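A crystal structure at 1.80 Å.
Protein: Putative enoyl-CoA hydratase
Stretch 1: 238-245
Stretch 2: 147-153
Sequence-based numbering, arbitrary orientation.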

# COMPACT_ATOMS: atom_id res chain seq x y z
N ASP B 238 13.36 12.83 17.43
CA ASP B 238 13.68 14.25 17.54
C ASP B 238 12.39 15.08 17.60
O ASP B 238 12.27 16.04 18.38
CB ASP B 238 14.52 14.71 16.34
CG ASP B 238 15.94 14.18 16.40
OD1 ASP B 238 16.39 13.77 17.49
OD2 ASP B 238 16.61 14.14 15.35
N ALA B 239 11.44 14.73 16.74
CA ALA B 239 10.17 15.44 16.68
C ALA B 239 9.38 15.23 17.97
O ALA B 239 8.81 16.17 18.51
CB ALA B 239 9.35 14.98 15.45
N TRP B 240 9.37 13.99 18.47
CA TRP B 240 8.65 13.62 19.67
C TRP B 240 9.26 14.30 20.90
O TRP B 240 8.54 14.90 21.70
CB TRP B 240 8.68 12.11 19.82
CG TRP B 240 8.29 11.52 21.15
CD1 TRP B 240 7.01 11.25 21.61
CD2 TRP B 240 9.18 11.04 22.14
NE1 TRP B 240 7.07 10.63 22.83
CE2 TRP B 240 8.39 10.48 23.17
CE3 TRP B 240 10.58 11.00 22.24
CZ2 TRP B 240 8.96 9.93 24.31
CZ3 TRP B 240 11.14 10.44 23.38
CH2 TRP B 240 10.34 9.93 24.40
N ALA B 241 10.58 14.25 21.01
CA ALA B 241 11.28 14.93 22.12
C ALA B 241 10.93 16.40 22.19
O ALA B 241 10.70 16.93 23.27
CB ALA B 241 12.80 14.77 22.01
N ALA B 242 10.83 17.05 21.03
CA ALA B 242 10.55 18.47 20.96
C ALA B 242 9.16 18.82 21.51
O ALA B 242 9.00 19.91 22.06
CB ALA B 242 10.71 19.01 19.51
N THR B 243 8.17 17.94 21.36
CA THR B 243 6.82 18.20 21.87
C THR B 243 6.77 18.30 23.40
O THR B 243 5.91 18.99 23.94
CB THR B 243 5.76 17.17 21.34
OG1 THR B 243 6.01 15.86 21.88
CG2 THR B 243 5.77 17.12 19.81
N PHE B 244 7.69 17.63 24.11
CA PHE B 244 7.85 17.85 25.58
C PHE B 244 8.55 19.13 26.01
O PHE B 244 8.61 19.46 27.21
CB PHE B 244 8.59 16.67 26.22
CG PHE B 244 7.85 15.41 26.14
CD1 PHE B 244 8.09 14.52 25.12
CD2 PHE B 244 6.83 15.13 27.05
CE1 PHE B 244 7.37 13.37 25.02
CE2 PHE B 244 6.12 13.96 26.96
CZ PHE B 244 6.40 13.07 25.93
N SER B 245 9.11 19.88 25.07
CA SER B 245 9.60 21.21 25.39
C SER B 245 8.49 22.25 25.38
O SER B 245 8.79 23.44 25.49
CB SER B 245 10.66 21.64 24.37
OG SER B 245 11.66 20.68 24.27
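Stretch 2 (147-153) MGIIPGG

Stretch 2 has no regular helix or strand along the part that meets the helix of stretch 1. Ile-149 and Ile-150 are extended (phi/psi -130/-169 and -128/170), Pro-151 follows at -60/130, and Gly-148 turns into the segment at 79/19, a positive phi that by itself favours glycine. Direction follows from the closest CA pairs: Thr-243 lies 5.3 Å from Ile-149 and Trp-240 lies 5.6 Å from Gly-152, each measured CA to CA. As stretch 2 advances from Ile-149 to Gly-152, its partners step back from Thr-243 to Trp-240, so the two chains run in opposite senses. Together they bury 364 Å², both sides summed.

Two contacts lie over aromatic faces. The CA of Gly-152 lies 3.6 Å from the centroid of the five-membered ring of Trp-240 (atoms CG, CD1, NE1, CE2 and CD2), 15° off the ring normal, a CH-pi contact over the face. Such closeness depends on the bare glycine: an ideal CB there would stand 2.4 Å from CD1 of Trp-240, a clash. Trp-240 itself has chi1 t (166°) and chi2 of 83°, with its CA-to-CB bond toward stretch 2. In the second CH-pi contact, CG2 of Ile-149 sits 4.0 Å from the centroid of the six-carbon ring of Phe-244 (CG to CZ), 24° off the normal; its nearest ring atom, CZ of Phe-244, is 3.7 Å from that CG2.

Apolar packing is centred on Ile-150. Its CD1 comes within 3.8 Å of CB of Ala-239, and its CG1 lies 4.0 Å from CB of Trp-240. Although the CA-to-CB bond of Ile-150 points sideways, the end of the side chain comes nearer the helix. CD1 of Ile-149 adds a looser contact, 4.4 Å from CD1 of Trp-240.

No direct hydrogen bond joins the stretches; where polar atoms approach, they lie against carbon or are bridged by water. The O of Ile-150 approaches CD1 of Trp-240 to 3.1 Å near the ring plane, at its edge. Thr-243, chi1 p (67°), turns its hydroxyl back to its own helix, OG1 donating to O of Trp-240 at 2.7 Å; the same OG1 packs 3.4 Å from CG2 of Ile-149. One water bridges the backbones, donating to O of Gly-148 at 2.7 Å and to O of Thr-243 at 2.8 Å. The N of Ile-150 is buried by the contact and has no polar partner in the model; OG1 of Thr-243 is 4.2 Å from it.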

# COMPACT_ATOMS: atom_id res chain seq x y z
N MET B 147 -2.69 14.05 23.52
CA MET B 147 -1.90 14.28 24.73
C MET B 147 -0.81 15.34 24.50
O MET B 147 0.04 15.57 25.34
CB MET B 147 -1.36 12.94 25.24
CG MET B 147 -2.47 11.89 25.68
SD MET B 147 -1.61 10.39 26.34
CE MET B 147 -3.10 9.41 26.75
N GLY B 148 -0.86 16.00 23.33
CA GLY B 148 0.05 17.07 22.98
C GLY B 148 1.41 16.62 22.52
O GLY B 148 2.36 17.40 22.51
N ILE B 149 1.49 15.34 22.11
CA ILE B 149 2.74 14.75 21.63
C ILE B 149 2.48 14.06 20.29
O ILE B 149 1.46 14.34 19.63
CB ILE B 149 3.39 13.85 22.72
CG1 ILE B 149 2.51 12.65 23.08
CG2 ILE B 149 3.66 14.69 24.00
CD1 ILE B 149 3.22 11.55 23.91
N ILE B 150 3.44 13.28 19.81
CA ILE B 150 3.22 12.41 18.66
C ILE B 150 3.67 11.01 19.08
O ILE B 150 4.27 10.84 20.14
CB ILE B 150 3.96 12.91 17.38
CG1 ILE B 150 5.49 13.08 17.61
CG2 ILE B 150 3.37 14.22 16.88
CD1 ILE B 150 6.32 12.81 16.38
N PRO B 151 3.39 9.99 18.26
CA PRO B 151 3.95 8.69 18.62
C PRO B 151 5.47 8.73 18.67
O PRO B 151 6.10 9.26 17.78
CB PRO B 151 3.45 7.78 17.49
CG PRO B 151 2.23 8.46 16.97
CD PRO B 151 2.46 9.91 17.13
N GLY B 152 6.04 8.24 19.76
CA GLY B 152 7.46 8.19 19.96
C GLY B 152 8.02 6.80 20.14
O GLY B 152 9.19 6.64 20.48
N GLY B 153 7.20 5.79 19.85
CA GLY B 153 7.59 4.42 19.96
C GLY B 153 7.67 3.66 18.63
O GLY B 153 7.61 2.43 18.63
O HOH W 1 3.16 19.57 23.96